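Local coordinates for peptidase M16 domain protein (Alicyclobacillus acidocaldarius subsp. acidocaldarius DSM 446, PDB 4XEA) that probably acts as a metal-dependent peptidase of the M16 (insulinase) family and binds a nickel ion in this crystal, at residues H53-P56 / D57-H61; N306-S310 / N311-Y315. All coordinates share one frame; numbering follows the deposited sequence.

Interaction 1. Residues H53-P56 / D57-H61; sequences HEMP and DGIAH. With NI (nickel (II) ion), chain C.
M55, a selenomethionine, and P56 meet I59 by apolar contact across a short bend. CD1 of I59 lies 3.7 Å from M55 SE and 3.8 Å from M55 CB. With CG beside the backbone N (chi1 -64°) and a bend at chi2, SE as well as CB and CG of M55 touches this one methyl. P56 CD is a looser neighbour, 4.2 Å from I59 CD1. The backbone side of the bend is joined through water. Water 1 donates to P56 O at 2.6 Å and accepts from I59 N at 3.2 Å. The bend leads from strand 51-54 into helix 59-66, with G58 as the N-cap residue. That helix carries the HXXEH signature of the M16 peptidases, which begins at H61. G58 has a phi of 117°, where a beta carbon would press on the carbonyl O of D57. D57 turns outward, and its carboxylate forms a salt bridge with R44. H61 NE2 coordinates the nickel ion at 2.2 Å, and water 2 lies 2.4 Å from the nickel. H65 and E136 are the other protein residues of the site. The native metal of this family is generally zinc.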
ATOM      1  N   HIS A  53      26.528  27.747 -10.718  1.00 49.65           N
ATOM      2  CA  HIS A  53      26.020  27.799  -9.356  1.00 50.42           C
ATOM      3  C   HIS A  53      26.246  26.475  -8.622  1.00 50.22           C
ATOM      4  O   HIS A  53      26.144  25.382  -9.202  1.00 48.71           O
ATOM      5  CB  HIS A  53      24.540  28.125  -9.372  1.00 49.76           C
ATOM      6  CG  HIS A  53      24.208  29.417 -10.046  1.00 49.80           C
ATOM      7  ND1 HIS A  53      24.399  30.646  -9.446  1.00 53.04           N
ATOM      8  CD2 HIS A  53      23.647  29.671 -11.250  1.00 49.99           C
ATOM      9  CE1 HIS A  53      23.976  31.601 -10.256  1.00 54.85           C
ATOM     10  NE2 HIS A  53      23.534  31.036 -11.368  1.00 53.84           N
ATOM     11  N   GLU A  54      26.587  26.598  -7.348  1.00 51.52           N
ATOM     12  CA  GLU A  54      26.646  25.483  -6.441  1.00 51.45           C
ATOM     13  C   GLU A  54      25.794  25.801  -5.208  1.00 51.52           C
ATOM     14  O   GLU A  54      26.069  26.738  -4.468  1.00 51.85           O
ATOM     15  CB  GLU A  54      28.079  25.207  -6.029  1.00 53.66           C
ATOM     16  CG  GLU A  54      28.181  23.948  -5.187  1.00 58.86           C
ATOM     17  CD  GLU A  54      29.343  23.059  -5.595  1.00 66.44           C
ATOM     18  OE1 GLU A  54      29.982  22.489  -4.685  1.00 70.60           O
ATOM     19  OE2 GLU A  54      29.612  22.940  -6.821  1.00 72.49           O
HETATM   20  N   MSE A  55      24.739  25.017  -5.027  1.00 49.00           N
HETATM   21  CA  MSE A  55      23.743  25.319  -4.032  1.00 49.19           C
HETATM   22  C   MSE A  55      23.990  24.512  -2.792  1.00 49.85           C
HETATM   23  O   MSE A  55      24.595  23.445  -2.858  1.00 49.36           O
HETATM   24  CB  MSE A  55      22.362  24.939  -4.540  1.00 47.54           C
HETATM   25  CG  MSE A  55      21.882  25.708  -5.730  1.00 48.43           C
HETATM   26 SE   MSE A  55      21.493  27.573  -5.347  0.75 55.40          SE
HETATM   27  CE  MSE A  55      23.144  28.400  -5.853  1.00 53.19           C
ATOM     28  N   PRO A  56      23.444  24.982  -1.655  1.00 51.54           N
ATOM     29  CA  PRO A  56      23.335  24.113  -0.505  1.00 50.88           C
ATOM     30  C   PRO A  56      22.361  23.008  -0.795  1.00 48.54           C
ATOM     31  O   PRO A  56      21.389  23.213  -1.541  1.00 47.67           O
ATOM     32  CB  PRO A  56      22.740  25.028   0.588  1.00 53.13           C
ATOM     33  CG  PRO A  56      22.914  26.409   0.085  1.00 55.73           C
ATOM     34  CD  PRO A  56      22.862  26.312  -1.399  1.00 53.36           C
ATOM     35  N   ASP A  57      22.599  21.838  -0.209  1.00 47.65           N
ATOM     36  CA  ASP A  57      21.681  20.739  -0.367  1.00 46.57           C
ATOM     37  C   ASP A  57      20.329  21.053   0.257  1.00 47.35           C
ATOM     38  O   ASP A  57      20.250  21.734   1.279  1.00 48.60           O
ATOM     39  CB  ASP A  57      22.291  19.464   0.213  1.00 47.04           C
ATOM     40  CG  ASP A  57      23.385  18.891  -0.693  1.00 46.61           C
ATOM     41  OD1 ASP A  57      23.225  18.940  -1.937  1.00 49.15           O
ATOM     42  OD2 ASP A  57      24.403  18.418  -0.168  1.00 51.32           O
ATOM     43  N   GLY A  58      19.259  20.570  -0.377  1.00 45.87           N
ATOM     44  CA  GLY A  58      17.932  20.699   0.205  1.00 46.94           C
ATOM     45  C   GLY A  58      16.955  21.522  -0.593  1.00 47.28           C
ATOM     46  O   GLY A  58      15.803  21.612  -0.202  1.00 49.17           O
ATOM     47  N   ILE A  59      17.367  22.109  -1.721  1.00 46.15           N
ATOM     48  CA  ILE A  59      16.531  23.126  -2.348  1.00 45.97           C
ATOM     49  C   ILE A  59      15.321  22.578  -3.043  1.00 44.48           C
ATOM     50  O   ILE A  59      14.246  23.152  -2.855  1.00 46.18           O
ATOM     51  CB  ILE A  59      17.313  24.132  -3.255  1.00 46.97           C
ATOM     52  CG1 ILE A  59      18.221  24.978  -2.352  1.00 49.43           C
ATOM     53  CG2 ILE A  59      16.325  25.083  -3.984  1.00 44.14           C
ATOM     54  CD1 ILE A  59      19.040  26.051  -3.084  1.00 49.87           C
ATOM     55  N   ALA A  60      15.465  21.497  -3.814  1.00 42.27           N
ATOM     56  CA  ALA A  60      14.313  20.866  -4.463  1.00 41.63           C
ATOM     57  C   ALA A  60      13.180  20.635  -3.447  1.00 42.68           C
ATOM     58  O   ALA A  60      12.011  20.966  -3.691  1.00 42.27           O
ATOM     59  CB  ALA A  60      14.697  19.564  -5.172  1.00 39.82           C
ATOM     60  N   HIS A  61      13.560  20.116  -2.287  1.00 43.97           N
ATOM     61  CA  HIS A  61      12.595  19.719  -1.246  1.00 44.59           C
ATOM     62  C   HIS A  61      12.026  20.923  -0.483  1.00 46.25           C
ATOM     63  O   HIS A  61      10.852  20.932  -0.098  1.00 46.76           O
ATOM     64  CB  HIS A  61      13.294  18.741  -0.320  1.00 45.02           C
ATOM     65  CG  HIS A  61      12.566  18.478   0.938  1.00 47.07           C
ATOM     66  ND1 HIS A  61      12.869  19.140   2.109  1.00 50.00           N
ATOM     67  CD2 HIS A  61      11.520  17.667   1.217  1.00 50.29           C
ATOM     68  CE1 HIS A  61      12.058  18.730   3.062  1.00 50.47           C
ATOM     69  NE2 HIS A  61      11.246  17.822   2.552  1.00 53.32           N
TER
HETATM   70 NI    NI C 502       9.319  17.329   3.539  1.00 73.10          NI
HETATM   71  O   HOH W   1      20.049  21.947  -3.427  1.00 43.34           O
HETATM   72  O   HOH W   2       7.157  16.484   4.291  1.00 66.69           O

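Interaction 2. Residues N306-S310 / N311-Y315; sequences NYQLS and NTFGY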
ATOM      1  N   ASN A 306      15.851  -4.299  -4.853  1.00 41.38           N
ATOM      2  CA  ASN A 306      15.379  -3.142  -5.602  1.00 41.29           C
ATOM      3  C   ASN A 306      16.522  -2.517  -6.396  1.00 39.43           C
ATOM      4  O   ASN A 306      17.697  -2.613  -6.013  1.00 38.32           O
ATOM      5  CB  ASN A 306      14.803  -2.083  -4.649  1.00 42.13           C
ATOM      6  CG  ASN A 306      13.513  -2.574  -3.918  1.00 48.06           C
ATOM      7  OD1 ASN A 306      13.544  -2.888  -2.729  1.00 54.71           O
ATOM      8  ND2 ASN A 306      12.417  -2.694  -4.654  1.00 50.99           N
ATOM      9  N   TYR A 307      16.158  -1.826  -7.475  1.00 38.66           N
ATOM     10  CA  TYR A 307      17.164  -1.175  -8.326  1.00 37.71           C
ATOM     11  C   TYR A 307      16.761   0.253  -8.547  1.00 37.38           C
ATOM     12  O   TYR A 307      15.573   0.532  -8.797  1.00 38.00           O
ATOM     13  CB  TYR A 307      17.157  -1.880  -9.668  1.00 36.77           C
ATOM     14  CG  TYR A 307      18.206  -1.389 -10.627  1.00 36.83           C
ATOM     15  CD1 TYR A 307      19.542  -1.557 -10.362  1.00 35.39           C
ATOM     16  CD2 TYR A 307      17.852  -0.797 -11.857  1.00 37.67           C
ATOM     17  CE1 TYR A 307      20.522  -1.090 -11.238  1.00 34.90           C
ATOM     18  CE2 TYR A 307      18.834  -0.367 -12.763  1.00 38.01           C
ATOM     19  CZ  TYR A 307      20.148  -0.511 -12.460  1.00 35.45           C
ATOM     20  OH  TYR A 307      21.124  -0.078 -13.334  1.00 36.11           O
ATOM     21  N   GLN A 308      17.729   1.154  -8.537  0.50 36.14           N
ATOM     22  CA  GLN A 308      17.454   2.565  -8.753  0.50 35.92           C
ATOM     23  C   GLN A 308      18.406   3.082  -9.826  0.50 35.24           C
ATOM     24  O   GLN A 308      19.599   2.951  -9.665  0.50 33.95           O
ATOM     25  CB  GLN A 308      17.660   3.328  -7.444  0.50 35.99           C
ATOM     26  CG  GLN A 308      17.354   4.814  -7.547  0.50 37.36           C
ATOM     27  CD  GLN A 308      15.889   5.142  -7.267  0.50 41.33           C
ATOM     28  OE1 GLN A 308      15.333   4.733  -6.246  0.50 39.57           O
ATOM     29  NE2 GLN A 308      15.263   5.888  -8.178  0.50 44.79           N
ATOM     30  N   LEU A 309      17.877   3.683 -10.902  1.00 34.91           N
ATOM     31  CA  LEU A 309      18.702   4.165 -12.014  1.00 34.89           C
ATOM     32  C   LEU A 309      18.215   5.546 -12.439  1.00 35.02           C
ATOM     33  O   LEU A 309      16.995   5.781 -12.607  1.00 34.58           O
ATOM     34  CB  LEU A 309      18.638   3.199 -13.207  1.00 35.13           C
ATOM     35  CG  LEU A 309      19.587   3.463 -14.403  1.00 34.61           C
ATOM     36  CD1 LEU A 309      21.059   3.576 -14.001  1.00 32.49           C
ATOM     37  CD2 LEU A 309      19.330   2.369 -15.428  1.00 33.89           C
ATOM     38  N   SER A 310      19.181   6.436 -12.600  1.00 34.65           N
ATOM     39  CA  SER A 310      18.937   7.832 -12.930  1.00 35.36           C
ATOM     40  C   SER A 310      19.995   8.216 -13.988  1.00 34.33           C
ATOM     41  O   SER A 310      20.838   7.395 -14.359  1.00 32.13           O
ATOM     42  CB  SER A 310      19.138   8.634 -11.636  1.00 36.20           C
ATOM     43  OG  SER A 310      18.745   9.953 -11.751  1.00 39.94           O
ATOM     44  N   ASN A 311      19.936   9.447 -14.478  1.00 34.51           N
ATOM     45  CA  ASN A 311      20.886   9.918 -15.475  1.00 34.52           C
ATOM     46  C   ASN A 311      22.348   9.932 -15.013  1.00 35.27           C
ATOM     47  O   ASN A 311      23.256   9.680 -15.844  1.00 35.50           O
ATOM     48  CB  ASN A 311      20.481  11.293 -16.028  1.00 34.62           C
ATOM     49  CG  ASN A 311      19.231  11.282 -16.911  1.00 35.47           C
ATOM     50  OD1 ASN A 311      18.710  12.350 -17.193  1.00 37.52           O
ATOM     51  ND2 ASN A 311      18.767  10.101 -17.408  1.00 33.76           N
ATOM     52  N   THR A 312      22.605  10.200 -13.721  1.00 34.53           N
ATOM     53  CA  THR A 312      23.967  10.362 -13.231  1.00 35.77           C
ATOM     54  C   THR A 312      24.411   9.332 -12.181  1.00 35.05           C
ATOM     55  O   THR A 312      25.548   9.385 -11.711  1.00 34.95           O
ATOM     56  CB  THR A 312      24.171  11.736 -12.618  1.00 36.74           C
ATOM     57  OG1 THR A 312      23.427  11.815 -11.375  1.00 37.49           O
ATOM     58  CG2 THR A 312      23.705  12.840 -13.640  1.00 40.85           C
ATOM     59  N   PHE A 313      23.546   8.381 -11.844  1.00 34.07           N
ATOM     60  CA  PHE A 313      23.957   7.322 -10.894  1.00 33.17           C
ATOM     61  C   PHE A 313      23.004   6.163 -10.973  1.00 32.05           C
ATOM     62  O   PHE A 313      21.910   6.281 -11.531  1.00 33.05           O
ATOM     63  CB  PHE A 313      23.943   7.878  -9.467  1.00 32.51           C
ATOM     64  CG  PHE A 313      22.568   8.160  -8.947  1.00 34.51           C
ATOM     65  CD1 PHE A 313      21.882   7.182  -8.208  1.00 35.67           C
ATOM     66  CD2 PHE A 313      21.921   9.343  -9.222  1.00 35.01           C
ATOM     67  CE1 PHE A 313      20.616   7.392  -7.757  1.00 37.89           C
ATOM     68  CE2 PHE A 313      20.635   9.568  -8.754  1.00 37.30           C
ATOM     69  CZ  PHE A 313      19.972   8.591  -8.033  1.00 36.81           C
ATOM     70  N   GLY A 314      23.401   5.040 -10.413  1.00 31.79           N
ATOM     71  CA  GLY A 314      22.485   3.936 -10.190  1.00 32.86           C
ATOM     72  C   GLY A 314      23.028   2.943  -9.178  1.00 32.17           C
ATOM     73  O   GLY A 314      24.253   2.829  -8.989  1.00 31.26           O
ATOM     74  N   TYR A 315      22.119   2.193  -8.554  1.00 33.88           N
ATOM     75  CA  TYR A 315      22.536   1.123  -7.617  1.00 34.41           C
ATOM     76  C   TYR A 315      21.481   0.048  -7.416  1.00 35.51           C
ATOM     77  O   TYR A 315      20.284   0.289  -7.646  1.00 33.26           O
ATOM     78  CB  TYR A 315      22.880   1.708  -6.251  1.00 34.47           C
ATOM     79  CG  TYR A 315      21.806   2.547  -5.616  1.00 35.27           C
ATOM     80  CD1 TYR A 315      20.760   1.964  -4.873  1.00 34.75           C
ATOM     81  CD2 TYR A 315      21.790   3.932  -5.770  1.00 37.81           C
ATOM     82  CE1 TYR A 315      19.740   2.740  -4.332  1.00 38.22           C
ATOM     83  CE2 TYR A 315      20.797   4.695  -5.195  1.00 38.29           C
ATOM     84  CZ  TYR A 315      19.775   4.100  -4.497  1.00 39.36           C
ATOM     85  OH  TYR A 315      18.782   4.860  -3.952  1.00 43.15           O
TER
HETATM   86  O   HOH W   3      20.726  11.796 -11.976  1.00 36.81           O
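S310 and F313 meet across a tight turn made by N311 and T312, which have type I backbone angles. N311 ND2 hydrogen-bonds to A263 O and R380 O. T312 comes next, and water 3 bridges its OG1 to S310 OG, donating to the latter at 2.7 Å. The two hydroxyls also bond to H160 and D93 respectively. At F313 the strands begin to pair: across the turn S310 N donates to F313 O at 2.9 Å. The F313 side chain stands between its backbone N and carbonyl carbon (chi1 70°). This swings the ring across to S310, whose CB sits over one face, 3.8 Å from the centroid, as a CH-pi contact. Cut back to an alanine, F313 would lose the ring, which would probably leave S310 CB without its aromatic cover. G314 pairs with L309, and a beta carbon at G314 would clash with L309 CD1. Y315 pairs with Q308 by two backbone bonds, Q308 N to Y315 O at 2.8 Å and Y315 N to Q308 O at 2.9 Å. Q308 CB lies over the Y315 ring, 21° off its normal, while Y315 OH bonds to Y149 OH. The hairpin's first strand, 304-309, is outermost in a five-stranded mixed sheet, with 314-321 beside it. Y307 and L309 pack on helix 265-283, and Y315 on helix 144-156.

From the N terminus, interaction 1 comes first. It closes the bend from strand 51-54, at the margin of a three-stranded antiparallel sheet, into helix 59-66 at the metal site. Interaction 2 follows some 250 residues later. It closes the hairpin between strands 304-309 and 314-321, in the five-stranded sheet. Each lies in one continuous stretch, so they stand in series and neither nest nor cross. The centres of interaction 1 and interaction 2 are about 20 Å apart. The nearest atoms of interaction 1 and interaction 2 are about 12 Å apart, without touching. Interaction 1 belongs to the insulinase-type part of the chain and interaction 2 to the M16 inactive domain, consistent with the two related halves of M16 peptidases.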